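Local coordinates for D-methionine-binding lipoprotein MetQ (Escherichia coli, PDB 4YAH) that binds methionine as the substrate-binding component of an ATP-driven D-methionine transport system of the cell membrane, at residues G143-L148 and L198-T203; Q150-I155 and G217-D222; L182-L187 and T203-Q208; G40-V45 and F110-A115. All coordinates share one frame; numbering follows the deposited sequence.

How the interactions relate
From the N terminus, interaction 4 comes first: it closes a loop of 64 residues by setting the start of helix 41-57 against the end of strand 103-111, before the others begin. The remaining three open in the order 1, 2, 3. Interaction 1 closes at 198-203, binding helix 139-151 to strand 196-201. Interaction 3 closes at 203-208, setting the loop after strand 178-182 against helix 203-206; it crosses interaction 1, sharing Thr203. Interaction 2 also crosses interaction 1, closes last at 217-222 and encloses interaction 3. Arg144 and Glu221 bridge interactions 1 and 2, Thr204 and Glu42 interactions 3 and 4. Interaction 1 grips the carboxylate of the bound methionine and interaction 4 meets its amino group.

Interaction 1: residues G143-L148 and L198-T203; sequences GRSLLL and LAVINT. With MET (methionine), chain B.
At the carboxylate end of the methionine pocket, Arg144 from helix 139-151 and Asn202 from just beyond strand 196-201 converge on one ligand oxygen. Arg144 NH1 donates to methionine OXT over 2.8 Å from the guanidinium edge, near its plane, through a bent bond with an N-H...O angle of 136°. Asn202 ND2 donates to the same OXT, also at 2.8 Å but straighter, at 167°. The arginine arrives fully stretched, with CG opposite the backbone N (chi1 177°) and the chain extended to NE. Its guanidinium is held further by a salt bridge from NH2 to Glu221 and by a cation-pi contact with Tyr227. With a leucine in its place, the ligand carboxylate would probably lose a charged donor and Glu221 its salt-bridge mate. Behind the pocket the helix rests on the strand through Val200: its CG1 lies 3.3 Å from Ser145 OG, whose hydrogen bond goes to Asn141 O, and 4.4 Å from Leu148 CD2. A helix laid on a sheet, with polar residues of helix and strand end gripping an amino acid at the cleft, is typical of a lobe of a type 2 periplasmic binding protein.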
loop_
_atom_site.group_PDB
_atom_site.type_symbol
_atom_site.label_atom_id
_atom_site.label_comp_id
_atom_site.label_asym_id
_atom_site.label_seq_id
_atom_site.Cartn_x
_atom_site.Cartn_y
_atom_site.Cartn_z
ATOM N N GLY A 143 -6.728 6.645 -8.045
ATOM C CA GLY A 143 -7.465 5.978 -9.103
ATOM C C GLY A 143 -8.074 4.712 -8.565
ATOM O O GLY A 143 -9.242 4.416 -8.776
ATOM N N ARG A 144 -7.262 3.979 -7.825
ATOM C CA ARG A 144 -7.684 2.748 -7.189
ATOM C C ARG A 144 -8.903 2.931 -6.279
ATOM O O ARG A 144 -9.819 2.106 -6.272
ATOM C CB ARG A 144 -6.509 2.210 -6.396
ATOM C CG ARG A 144 -6.772 0.970 -5.608
ATOM C CD ARG A 144 -5.563 0.645 -4.781
ATOM N NE ARG A 144 -5.641 -0.679 -4.188
ATOM C CZ ARG A 144 -4.729 -1.185 -3.372
ATOM N NH1 ARG A 144 -3.670 -0.458 -3.006
ATOM N NH2 ARG A 144 -4.882 -2.410 -2.900
ATOM N N SER A 145 -8.875 3.999 -5.486
ATOM C CA SER A 145 -9.972 4.329 -4.581
ATOM C C SER A 145 -11.228 4.682 -5.332
ATOM O O SER A 145 -12.319 4.249 -4.961
ATOM C CB SER A 145 -9.566 5.477 -3.671
ATOM O OG SER A 145 -8.465 5.064 -2.870
ATOM N N LEU A 146 -11.092 5.463 -6.392
ATOM C CA LEU A 146 -12.265 5.813 -7.189
ATOM C C LEU A 146 -12.859 4.578 -7.863
ATOM O O LEU A 146 -14.084 4.440 -7.949
ATOM C CB LEU A 146 -11.904 6.873 -8.222
ATOM C CG LEU A 146 -11.521 8.234 -7.649
ATOM C CD1 LEU A 146 -11.154 9.140 -8.768
ATOM C CD2 LEU A 146 -12.655 8.845 -6.846
ATOM N N LEU A 147 -12.011 3.661 -8.329
ATOM C CA LEU A 147 -12.517 2.421 -8.906
ATOM C C LEU A 147 -13.290 1.612 -7.860
ATOM O O LEU A 147 -14.291 0.986 -8.186
ATOM C CB LEU A 147 -11.369 1.598 -9.493
ATOM C CG LEU A 147 -10.801 2.235 -10.755
ATOM C CD1 LEU A 147 -9.471 1.564 -11.093
ATOM C CD2 LEU A 147 -11.776 2.147 -11.917
ATOM N N LEU A 148 -12.841 1.659 -6.603
ATOM C CA LEU A 148 -13.529 0.937 -5.538
ATOM C C LEU A 148 -14.892 1.578 -5.248
ATOM O O LEU A 148 -15.895 0.870 -5.071
ATOM C CB LEU A 148 -12.656 0.875 -4.277
ATOM C CG LEU A 148 -13.255 0.134 -3.075
ATOM C CD1 LEU A 148 -13.726 -1.260 -3.438
ATOM C CD2 LEU A 148 -12.244 0.044 -1.950
ATOM N N LEU A 198 -16.459 8.770 5.530
ATOM C CA LEU A 198 -15.966 7.562 4.906
ATOM C C LEU A 198 -14.552 7.848 4.421
ATOM O O LEU A 198 -14.284 8.940 3.933
ATOM C CB LEU A 198 -16.890 7.164 3.750
ATOM C CG LEU A 198 -16.603 5.898 2.955
ATOM C CD1 LEU A 198 -16.764 4.664 3.818
ATOM C CD2 LEU A 198 -17.559 5.848 1.755
ATOM N N ALA A 199 -13.660 6.878 4.592
ATOM C CA ALA A 199 -12.287 6.996 4.085
ATOM C C ALA A 199 -11.813 5.684 3.471
ATOM O O ALA A 199 -11.970 4.621 4.071
ATOM C CB ALA A 199 -11.333 7.412 5.195
ATOM N N VAL A 200 -11.197 5.773 2.298
ATOM C CA VAL A 200 -10.532 4.623 1.693
ATOM C C VAL A 200 -9.066 4.713 2.106
ATOM O O VAL A 200 -8.393 5.680 1.777
ATOM C CB VAL A 200 -10.673 4.603 0.167
ATOM C CG1 VAL A 200 -9.954 3.411 -0.415
ATOM C CG2 VAL A 200 -12.140 4.542 -0.214
ATOM N N ILE A 201 -8.606 3.711 2.844
ATOM C CA ILE A 201 -7.323 3.781 3.535
ATOM C C ILE A 201 -6.457 2.573 3.214
ATOM O O ILE A 201 -6.885 1.435 3.381
ATOM C CB ILE A 201 -7.494 3.842 5.068
ATOM C CG1 ILE A 201 -8.556 4.875 5.446
ATOM C CG2 ILE A 201 -6.174 4.159 5.735
ATOM C CD1 ILE A 201 -8.781 5.057 6.960
ATOM N N ASN A 202 -5.229 2.817 2.762
ATOM C CA ASN A 202 -4.292 1.723 2.591
ATOM C C ASN A 202 -4.136 0.945 3.882
ATOM O O ASN A 202 -4.008 1.516 4.950
ATOM C CB ASN A 202 -2.910 2.226 2.159
ATOM C CG ASN A 202 -2.956 3.065 0.902
ATOM O OD1 ASN A 202 -3.145 4.281 0.961
ATOM N ND2 ASN A 202 -2.764 2.423 -0.249
ATOM N N THR A 203 -4.085 -0.368 3.772
ATOM C CA THR A 203 -3.947 -1.199 4.950
ATOM C C THR A 203 -2.672 -0.887 5.730
ATOM O O THR A 203 -2.660 -1.066 6.942
ATOM C CB THR A 203 -4.008 -2.664 4.553
ATOM O OG1 THR A 203 -5.223 -2.874 3.827
ATOM C CG2 THR A 203 -3.998 -3.566 5.767
HETATM N N MET B . 0.843 -1.129 0.881
HETATM C CA MET B . 0.146 -0.189 0.003
HETATM C C MET B . -1.042 -0.878 -0.624
HETATM O O MET B . -0.870 -1.979 -1.156
HETATM C CB MET B . 1.083 0.332 -1.091
HETATM C CG MET B . 0.502 1.456 -1.936
HETATM S SD MET B . 1.612 2.053 -3.228
HETATM C CE MET B . 2.786 2.984 -2.245
HETATM O OXT MET B . -2.161 -0.326 -0.622
#

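Interaction 2: residues Q150-I155 and G217-D222; sequences QKVGLI and GIFVED
Charge pairing joins the end of helix 139-151 to the residues after strand 219-220: Lys151 NZ donates to Asp222 OD2 over 2.9 Å in a salt bridge. The ammonium stands above the carboxylate plane, 39° out of it as seen at OD2, and Asp222 OD1 is also close to NZ, at 3.2 Å. The lysine chain leaves the helix extended and bends only at its last torsion (chi4 72°), which turns NZ onto the aspartate. On the way Lys151 CE passes 4.0 Å from Val220 O.

Apolar packing forms the second group. Val152 and Phe219 meet at about a right angle, Val152 CG1 lying 3.7 Å from Phe219 CB while Val152 CG2 sits over the ring centre, 4.3 Å above its plane. With CG between its backbone N and carbonyl carbon (chi1 50°), Phe219 turns one ring face to Val152; the ring also touches Leu148, Leu149 and Leu198.

Backbone bonding within 150-155 sets the valine in place. Gly153 N bonds to Gln150 O at 2.9 Å, and the positive phi of Gly153, the first residue to leave helical angles, belongs to a Schellman motif that closes helix 139-151. The weakly bonded strand 219-220 is one edge of the five-stranded sheet, paired with the backbone near Gly116.

The chemistry is thus divided by depth: the apolar contact sets Val152, just past the helix, on a buried phenylalanine at the sheet edge, whereas the salt bridge lies between two exposed residues, where solvent would probably screen its charges and limit its strength.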
loop_
_atom_site.group_PDB
_atom_site.type_symbol
_atom_site.label_atom_id
_atom_site.label_comp_id
_atom_site.label_asym_id
_atom_site.label_seq_id
_atom_site.Cartn_x
_atom_site.Cartn_y
_atom_site.Cartn_z
ATOM N N GLN A 150 -16.638 3.150 -7.336
ATOM C CA GLN A 150 -17.486 2.802 -8.477
ATOM C C GLN A 150 -18.003 1.369 -8.323
ATOM O O GLN A 150 -19.179 1.085 -8.569
ATOM C CB GLN A 150 -16.721 2.961 -9.800
ATOM C CG GLN A 150 -17.519 2.483 -11.028
ATOM C CD GLN A 150 -16.792 2.753 -12.335
ATOM O OE1 GLN A 150 -17.234 3.572 -13.137
ATOM N NE2 GLN A 150 -15.676 2.066 -12.549
ATOM N N LYS A 151 -17.113 0.467 -7.920
ATOM C CA LYS A 151 -17.472 -0.930 -7.723
ATOM C C LYS A 151 -18.644 -1.090 -6.755
ATOM O O LYS A 151 -19.516 -1.939 -6.969
ATOM C CB LYS A 151 -16.262 -1.708 -7.226
ATOM C CG LYS A 151 -16.505 -3.157 -6.852
ATOM C CD LYS A 151 -15.242 -3.733 -6.225
ATOM C CE LYS A 151 -15.509 -4.986 -5.406
ATOM N NZ LYS A 151 -15.833 -6.150 -6.269
ATOM N N VAL A 152 -18.656 -0.301 -5.685
ATOM C CA VAL A 152 -19.728 -0.416 -4.695
ATOM C C VAL A 152 -20.918 0.475 -5.050
ATOM O O VAL A 152 -21.873 0.576 -4.278
ATOM C CB VAL A 152 -19.199 -0.099 -3.269
ATOM C CG1 VAL A 152 -18.051 -1.034 -2.945
ATOM C CG2 VAL A 152 -18.752 1.357 -3.134
ATOM N N GLY A 153 -20.857 1.116 -6.217
ATOM C CA GLY A 153 -22.016 1.796 -6.789
ATOM C C GLY A 153 -22.277 3.234 -6.360
ATOM O O GLY A 153 -23.344 3.792 -6.650
ATOM N N LEU A 154 -21.318 3.846 -5.673
ATOM C CA LEU A 154 -21.502 5.201 -5.185
ATOM C C LEU A 154 -21.310 6.229 -6.294
ATOM O O LEU A 154 -21.957 7.277 -6.295
ATOM C CB LEU A 154 -20.549 5.481 -4.035
ATOM C CG LEU A 154 -20.871 4.733 -2.740
ATOM C CD1 LEU A 154 -19.755 4.895 -1.740
ATOM C CD2 LEU A 154 -22.161 5.244 -2.126
ATOM N N ILE A 155 -20.442 5.914 -7.247
ATOM C CA ILE A 155 -20.152 6.816 -8.350
ATOM C C ILE A 155 -20.022 6.021 -9.638
ATOM O O ILE A 155 -19.871 4.792 -9.620
ATOM C CB ILE A 155 -18.842 7.612 -8.130
ATOM C CG1 ILE A 155 -17.653 6.651 -8.033
ATOM C CG2 ILE A 155 -18.943 8.472 -6.900
ATOM C CD1 ILE A 155 -16.304 7.338 -7.824
ATOM N N GLY A 217 -13.779 -3.080 7.694
ATOM C CA GLY A 217 -14.128 -2.555 6.390
ATOM C C GLY A 217 -15.619 -2.569 6.123
ATOM O O GLY A 217 -16.294 -3.557 6.377
ATOM N N ILE A 218 -16.133 -1.451 5.633
ATOM C CA ILE A 218 -17.506 -1.391 5.147
ATOM C C ILE A 218 -17.613 -2.020 3.757
ATOM O O ILE A 218 -18.644 -2.573 3.384
ATOM C CB ILE A 218 -17.988 0.036 5.096
ATOM C CG1 ILE A 218 -17.964 0.641 6.506
ATOM C CG2 ILE A 218 -19.401 0.111 4.523
ATOM C CD1 ILE A 218 -18.289 2.089 6.520
ATOM N N PHE A 219 -16.546 -1.894 2.979
ATOM C CA PHE A 219 -16.442 -2.563 1.692
ATOM C C PHE A 219 -14.963 -2.729 1.429
ATOM O O PHE A 219 -14.162 -1.992 1.992
ATOM C CB PHE A 219 -17.123 -1.781 0.569
ATOM C CG PHE A 219 -16.733 -0.333 0.500
ATOM C CD1 PHE A 219 -17.542 0.650 1.053
ATOM C CD2 PHE A 219 -15.553 0.051 -0.115
ATOM C CE1 PHE A 219 -17.180 1.984 0.985
ATOM C CE2 PHE A 219 -15.192 1.379 -0.186
ATOM C CZ PHE A 219 -16.008 2.348 0.354
ATOM N N VAL A 220 -14.636 -3.712 0.601
ATOM C CA VAL A 220 -13.257 -4.118 0.368
ATOM C C VAL A 220 -13.080 -4.475 -1.098
ATOM O O VAL A 220 -13.944 -5.089 -1.721
ATOM C CB VAL A 220 -12.868 -5.332 1.243
ATOM C CG1 VAL A 220 -11.356 -5.593 1.152
ATOM C CG2 VAL A 220 -13.294 -5.111 2.667
ATOM N N GLU A 221 -11.959 -4.036 -1.636
ATOM C CA GLU A 221 -11.474 -4.414 -2.952
ATOM C C GLU A 221 -11.344 -5.931 -3.113
ATOM O O GLU A 221 -11.032 -6.612 -2.133
ATOM C CB GLU A 221 -10.129 -3.724 -3.131
ATOM C CG GLU A 221 -9.502 -3.733 -4.498
ATOM C CD GLU A 221 -8.153 -3.015 -4.448
ATOM O OE1 GLU A 221 -7.285 -3.464 -3.663
ATOM O OE2 GLU A 221 -7.984 -1.992 -5.151
ATOM N N ASP A 222 -11.566 -6.450 -4.331
ATOM C CA ASP A 222 -11.316 -7.876 -4.626
ATOM C C ASP A 222 -9.853 -8.243 -4.411
ATOM O O ASP A 222 -8.980 -7.436 -4.673
ATOM C CB ASP A 222 -11.684 -8.230 -6.076
ATOM C CG ASP A 222 -13.163 -8.109 -6.366
ATOM O OD1 ASP A 222 -13.502 -7.914 -7.558
ATOM O OD2 ASP A 222 -13.980 -8.218 -5.422
#

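Interaction 3: residues L182-L187 and T203-Q208; sequences LEAPQL and TTYASQ
Tyr205 of the short helix 203-206 lies against Ala184 and Pro185, and its own segment covers the opposite face and part of the edge of its ring. Thr203 begins the helix, its carbonyl oxygen taking the backbone N-H of Ser207. Thr204 OG1 bonds to the amino group of the bound methionine, Glu42 OE1 and Tyr69 OH, while Thr204 CG2 covers the face of the Tyr205 ring turned from the proline, 3.9 Å above the plane.

Tyr205 carries the contact. Pro185 CA stands 3.7 Å from the ring centroid and only 8° off the normal, a CH-pi contact over the face. The two side chains run side by side in the same direction, so that Pro185 CG comes 3.7 Å from Tyr205 OH, and Ala184 CB packs on Tyr205 CE1 at 3.8 Å. The buried OH has no polar partner in the model. An alanine at this position is likely to open a gap between Thr204 and Pro185, leaving the proline without the ring it packs on.

Ser207 turns OG back to Thr204 O at 3.0 Å, approaching from above the carbonyl plane. Gln208 then brings OE1 to the edge of the tyrosine ring, in its plane, and joins the other segment through a water that donates to Gln208 OE1 and to Pro185 O, each at 2.9 Å; its NE2 bonds to Asn67 and Val39.

The tyrosine also touches Pro188 of helix 187-190, the ring of Tyr69 and Ile38, joining the loop after strand 178-182 to strand 32-38 of the six-stranded sheet.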
loop_
_atom_site.group_PDB
_atom_site.type_symbol
_atom_site.label_atom_id
_atom_site.label_comp_id
_atom_site.label_asym_id
_atom_site.label_seq_id
_atom_site.Cartn_x
_atom_site.Cartn_y
_atom_site.Cartn_z
ATOM N N LEU A 182 -6.276 13.318 0.292
ATOM C CA LEU A 182 -5.311 13.542 1.376
ATOM C C LEU A 182 -4.066 12.716 1.151
ATOM O O LEU A 182 -4.097 11.688 0.481
ATOM C CB LEU A 182 -5.910 13.172 2.740
ATOM C CG LEU A 182 -7.210 13.889 3.101
ATOM C CD1 LEU A 182 -7.819 13.286 4.365
ATOM C CD2 LEU A 182 -6.954 15.381 3.250
ATOM N N GLU A 183 -2.962 13.154 1.735
ATOM C CA GLU A 183 -1.760 12.329 1.758
ATOM C C GLU A 183 -2.063 11.002 2.463
ATOM O O GLU A 183 -2.665 10.999 3.537
ATOM C CB GLU A 183 -0.627 13.069 2.473
ATOM C CG GLU A 183 -0.225 14.390 1.809
ATOM C CD GLU A 183 0.679 14.202 0.603
ATOM O OE1 GLU A 183 1.499 13.258 0.616
ATOM O OE2 GLU A 183 0.573 15.000 -0.360
ATOM N N ALA A 184 -1.633 9.887 1.872
ATOM C CA ALA A 184 -1.998 8.564 2.369
ATOM C C ALA A 184 -1.830 8.404 3.893
ATOM O O ALA A 184 -2.696 7.826 4.543
ATOM C CB ALA A 184 -1.208 7.486 1.637
ATOM N N PRO A 185 -0.718 8.893 4.481
ATOM C CA PRO A 185 -0.560 8.672 5.926
ATOM C C PRO A 185 -1.543 9.444 6.791
ATOM O O PRO A 185 -1.640 9.147 7.971
ATOM C CB PRO A 185 0.869 9.168 6.216
ATOM C CG PRO A 185 1.540 9.228 4.884
ATOM C CD PRO A 185 0.464 9.542 3.898
ATOM N N GLN A 186 -2.238 10.420 6.212
ATOM C CA GLN A 186 -3.188 11.235 6.956
ATOM C C GLN A 186 -4.549 10.583 7.005
ATOM O O GLN A 186 -5.426 11.065 7.722
ATOM C CB GLN A 186 -3.316 12.621 6.328
ATOM C CG GLN A 186 -2.012 13.397 6.316
ATOM C CD GLN A 186 -1.556 13.762 7.715
ATOM O OE1 GLN A 186 -2.265 14.463 8.442
ATOM N NE2 GLN A 186 -0.383 13.269 8.111
ATOM N N LEU A 187 -4.740 9.504 6.254
ATOM C CA LEU A 187 -6.099 8.959 6.127
ATOM C C LEU A 187 -6.639 8.384 7.463
ATOM O O LEU A 187 -7.796 8.603 7.794
ATOM C CB LEU A 187 -6.144 7.923 5.008
ATOM C CG LEU A 187 -6.293 8.544 3.611
ATOM C CD1 LEU A 187 -7.738 9.029 3.429
ATOM C CD2 LEU A 187 -5.351 9.672 3.361
ATOM N N THR A 203 -4.085 -0.368 3.772
ATOM C CA THR A 203 -3.947 -1.199 4.950
ATOM C C THR A 203 -2.672 -0.887 5.730
ATOM O O THR A 203 -2.660 -1.066 6.942
ATOM C CB THR A 203 -4.008 -2.664 4.553
ATOM O OG1 THR A 203 -5.223 -2.874 3.827
ATOM C CG2 THR A 203 -3.998 -3.566 5.767
ATOM N N THR A 204 -1.644 -0.385 5.033
ATOM C CA THR A 204 -0.417 0.160 5.652
ATOM C C THR A 204 -0.733 1.035 6.866
ATOM O O THR A 204 -0.206 0.851 7.958
ATOM C CB THR A 204 0.371 1.054 4.673
ATOM O OG1 THR A 204 0.560 0.386 3.420
ATOM C CG2 THR A 204 1.719 1.438 5.257
ATOM N N TYR A 205 -1.603 2.007 6.623
ATOM C CA TYR A 205 -1.940 3.022 7.613
ATOM C C TYR A 205 -3.170 2.652 8.439
ATOM O O TYR A 205 -3.207 2.971 9.623
ATOM C CB TYR A 205 -2.094 4.373 6.903
ATOM C CG TYR A 205 -0.819 4.770 6.166
ATOM C CD1 TYR A 205 -0.759 4.760 4.779
ATOM C CD2 TYR A 205 0.319 5.145 6.874
ATOM C CE1 TYR A 205 0.414 5.099 4.107
ATOM C CE2 TYR A 205 1.505 5.489 6.212
ATOM C CZ TYR A 205 1.532 5.465 4.828
ATOM O OH TYR A 205 2.692 5.817 4.153
ATOM N N ALA A 206 -4.145 1.953 7.854
ATOM C CA ALA A 206 -5.282 1.437 8.630
ATOM C C ALA A 206 -4.802 0.568 9.788
ATOM O O ALA A 206 -5.331 0.626 10.904
ATOM C CB ALA A 206 -6.210 0.645 7.739
ATOM N N SER A 207 -3.762 -0.216 9.535
ATOM C CA SER A 207 -3.251 -1.128 10.549
ATOM C C SER A 207 -2.589 -0.376 11.717
ATOM O O SER A 207 -2.476 -0.911 12.811
ATOM C CB SER A 207 -2.251 -2.105 9.933
ATOM O OG SER A 207 -1.046 -1.438 9.627
ATOM N N GLN A 208 -2.150 0.856 11.484
ATOM C CA GLN A 208 -1.535 1.651 12.545
ATOM C C GLN A 208 -2.520 1.987 13.660
ATOM O O GLN A 208 -2.106 2.170 14.801
ATOM C CB GLN A 208 -0.945 2.937 11.980
ATOM C CG GLN A 208 0.231 2.697 11.027
ATOM C CD GLN A 208 0.804 3.984 10.483
ATOM O OE1 GLN A 208 0.247 5.058 10.691
ATOM N NE2 GLN A 208 1.910 3.880 9.761
HETATM O O HOH W 1 0.185 7.836 9.754
#

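Interaction 4: residues G40-V45 and F110-A115; sequences GAEQQV and FVYPIA. With MET (methionine), chain B.
Glu42 and Tyr112 meet beside the amino group of the bound methionine. Glu42 OE1 accepts a weak hydrogen bond from methionine N at 3.2 Å and lies 4.0 Å from Tyr112 CE2. Carboxylate and ring are nearly parallel, their planes 5° apart. The ring flanks the same amino group, with Tyr112 CD2 3.8 Å from methionine N. The stronger partner of Glu42 OE1 is Thr204 OG1, which itself bonds to the ligand nitrogen; the carboxylate probably balances the ammonium charge.

Glu42 stands in the first turn of helix 41-57, whose N-cap position is Gly40, and an extended chain beyond CG carries its carboxylate to the cleft. Tyr112 follows strand 103-111 where the chain leaves the six-stranded sheet for strand 115-117 of the five-stranded one, the two-lobed plan of a periplasmic binding protein with its ligand between the lobes.

One layer out, Phe110 CB lies 3.8 Å above the Tyr112 ring plane, toward its rim, and Phe263 meets that ring as well. Val45 CG1 packs obliquely on Phe110 CE2 at 4.0 Å. Further out, Tyr250 touches both Val45 and Phe110, and Trp271 meets the Phe110 ring edge-to-face.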
loop_
_atom_site.group_PDB
_atom_site.type_symbol
_atom_site.label_atom_id
_atom_site.label_comp_id
_atom_site.label_asym_id
_atom_site.label_seq_id
_atom_site.Cartn_x
_atom_site.Cartn_y
_atom_site.Cartn_z
ATOM N N GLY A 40 4.561 0.296 11.437
ATOM C CA GLY A 40 3.291 -0.359 11.674
ATOM C C GLY A 40 3.423 -1.822 11.337
ATOM O O GLY A 40 4.510 -2.401 11.449
ATOM N N ALA A 41 2.328 -2.410 10.892
ATOM C CA ALA A 41 2.278 -3.838 10.694
ATOM C C ALA A 41 3.243 -4.268 9.594
ATOM O O ALA A 41 3.750 -5.380 9.640
ATOM C CB ALA A 41 0.882 -4.276 10.366
ATOM N N GLU A 42 3.500 -3.403 8.615
ATOM C CA GLU A 42 4.418 -3.783 7.535
ATOM C C GLU A 42 5.839 -3.902 8.088
ATOM O O GLU A 42 6.600 -4.780 7.680
ATOM C CB GLU A 42 4.368 -2.795 6.362
ATOM C CG GLU A 42 3.042 -2.901 5.576
ATOM C CD GLU A 42 2.985 -2.075 4.301
ATOM O OE1 GLU A 42 1.861 -1.830 3.804
ATOM O OE2 GLU A 42 4.034 -1.676 3.773
ATOM N N GLN A 43 6.199 -3.040 9.029
ATOM C CA GLN A 43 7.495 -3.158 9.691
ATOM C C GLN A 43 7.584 -4.470 10.464
ATOM O O GLN A 43 8.624 -5.124 10.459
ATOM C CB GLN A 43 7.743 -1.981 10.632
ATOM C CG GLN A 43 9.099 -2.057 11.328
ATOM C CD GLN A 43 9.266 -1.013 12.406
ATOM O OE1 GLN A 43 8.486 -0.067 12.501
ATOM N NE2 GLN A 43 10.291 -1.183 13.232
ATOM N N GLN A 44 6.500 -4.852 11.133
ATOM C CA GLN A 44 6.491 -6.108 11.877
ATOM C C GLN A 44 6.771 -7.285 10.943
ATOM O O GLN A 44 7.525 -8.183 11.285
ATOM C CB GLN A 44 5.159 -6.325 12.587
ATOM C CG GLN A 44 4.819 -5.285 13.629
ATOM C CD GLN A 44 3.410 -5.481 14.158
ATOM O OE1 GLN A 44 3.005 -6.610 14.456
ATOM N NE2 GLN A 44 2.644 -4.395 14.245
ATOM N N VAL A 45 6.150 -7.280 9.767
ATOM C CA VAL A 45 6.339 -8.364 8.808
ATOM C C VAL A 45 7.784 -8.350 8.324
ATOM O O VAL A 45 8.403 -9.395 8.186
ATOM C CB VAL A 45 5.353 -8.230 7.632
ATOM C CG1 VAL A 45 5.607 -9.269 6.556
ATOM C CG2 VAL A 45 3.919 -8.366 8.151
ATOM N N PHE A 110 3.092 -8.928 -0.882
ATOM C CA PHE A 110 1.668 -9.229 -0.710
ATOM C C PHE A 110 0.759 -8.271 -1.462
ATOM O O PHE A 110 1.116 -7.116 -1.705
ATOM C CB PHE A 110 1.270 -9.209 0.776
ATOM C CG PHE A 110 2.094 -10.125 1.627
ATOM C CD1 PHE A 110 1.786 -11.473 1.718
ATOM C CD2 PHE A 110 3.181 -9.639 2.330
ATOM C CE1 PHE A 110 2.554 -12.322 2.497
ATOM C CE2 PHE A 110 3.965 -10.490 3.109
ATOM C CZ PHE A 110 3.642 -11.830 3.193
ATOM N N VAL A 111 -0.424 -8.764 -1.826
ATOM C CA VAL A 111 -1.533 -7.884 -2.181
ATOM C C VAL A 111 -2.240 -7.527 -0.869
ATOM O O VAL A 111 -2.463 -8.406 -0.035
ATOM C CB VAL A 111 -2.543 -8.536 -3.141
ATOM C CG1 VAL A 111 -3.621 -7.533 -3.549
ATOM C CG2 VAL A 111 -1.861 -9.114 -4.373
ATOM N N TYR A 112 -2.584 -6.247 -0.701
ATOM C CA TYR A 112 -3.276 -5.742 0.486
ATOM C C TYR A 112 -4.589 -5.122 0.033
ATOM O O TYR A 112 -4.643 -3.923 -0.235
ATOM C CB TYR A 112 -2.427 -4.706 1.208
ATOM C CG TYR A 112 -1.157 -5.223 1.828
ATOM C CD1 TYR A 112 -1.192 -6.046 2.943
ATOM C CD2 TYR A 112 0.075 -4.848 1.325
ATOM C CE1 TYR A 112 -0.022 -6.495 3.539
ATOM C CE2 TYR A 112 1.256 -5.289 1.916
ATOM C CZ TYR A 112 1.191 -6.117 3.018
ATOM O OH TYR A 112 2.335 -6.558 3.618
ATOM N N PRO A 113 -5.643 -5.943 -0.111
ATOM C CA PRO A 113 -6.878 -5.384 -0.673
ATOM C C PRO A 113 -7.368 -4.213 0.174
ATOM O O PRO A 113 -7.430 -4.302 1.396
ATOM C CB PRO A 113 -7.845 -6.573 -0.657
ATOM C CG PRO A 113 -6.929 -7.796 -0.751
ATOM C CD PRO A 113 -5.757 -7.389 0.134
ATOM N N ILE A 114 -7.641 -3.101 -0.486
ATOM C CA ILE A 114 -7.909 -1.862 0.217
ATOM C C ILE A 114 -9.389 -1.781 0.587
ATOM O O ILE A 114 -10.246 -2.336 -0.101
ATOM C CB ILE A 114 -7.486 -0.651 -0.626
ATOM C CG1 ILE A 114 -7.291 0.575 0.257
ATOM C CG2 ILE A 114 -8.449 -0.414 -1.786
ATOM C CD1 ILE A 114 -6.597 1.720 -0.480
ATOM N N ALA A 115 -9.669 -1.090 1.686
ATOM C CA ALA A 115 -11.033 -1.019 2.210
ATOM C C ALA A 115 -11.459 0.408 2.517
ATOM O O ALA A 115 -10.634 1.309 2.657
ATOM C CB ALA A 115 -11.154 -1.875 3.446
HETATM N N MET B . 0.843 -1.129 0.881
HETATM C CA MET B . 0.146 -0.189 0.003
HETATM C C MET B . -1.042 -0.878 -0.624
HETATM O O MET B . -0.870 -1.979 -1.156
HETATM C CB MET B . 1.083 0.332 -1.091
HETATM C CG MET B . 0.502 1.456 -1.936
HETATM S SD MET B . 1.612 2.053 -3.228
HETATM C CE MET B . 2.786 2.984 -2.245
HETATM O OXT MET B . -2.161 -0.326 -0.622
#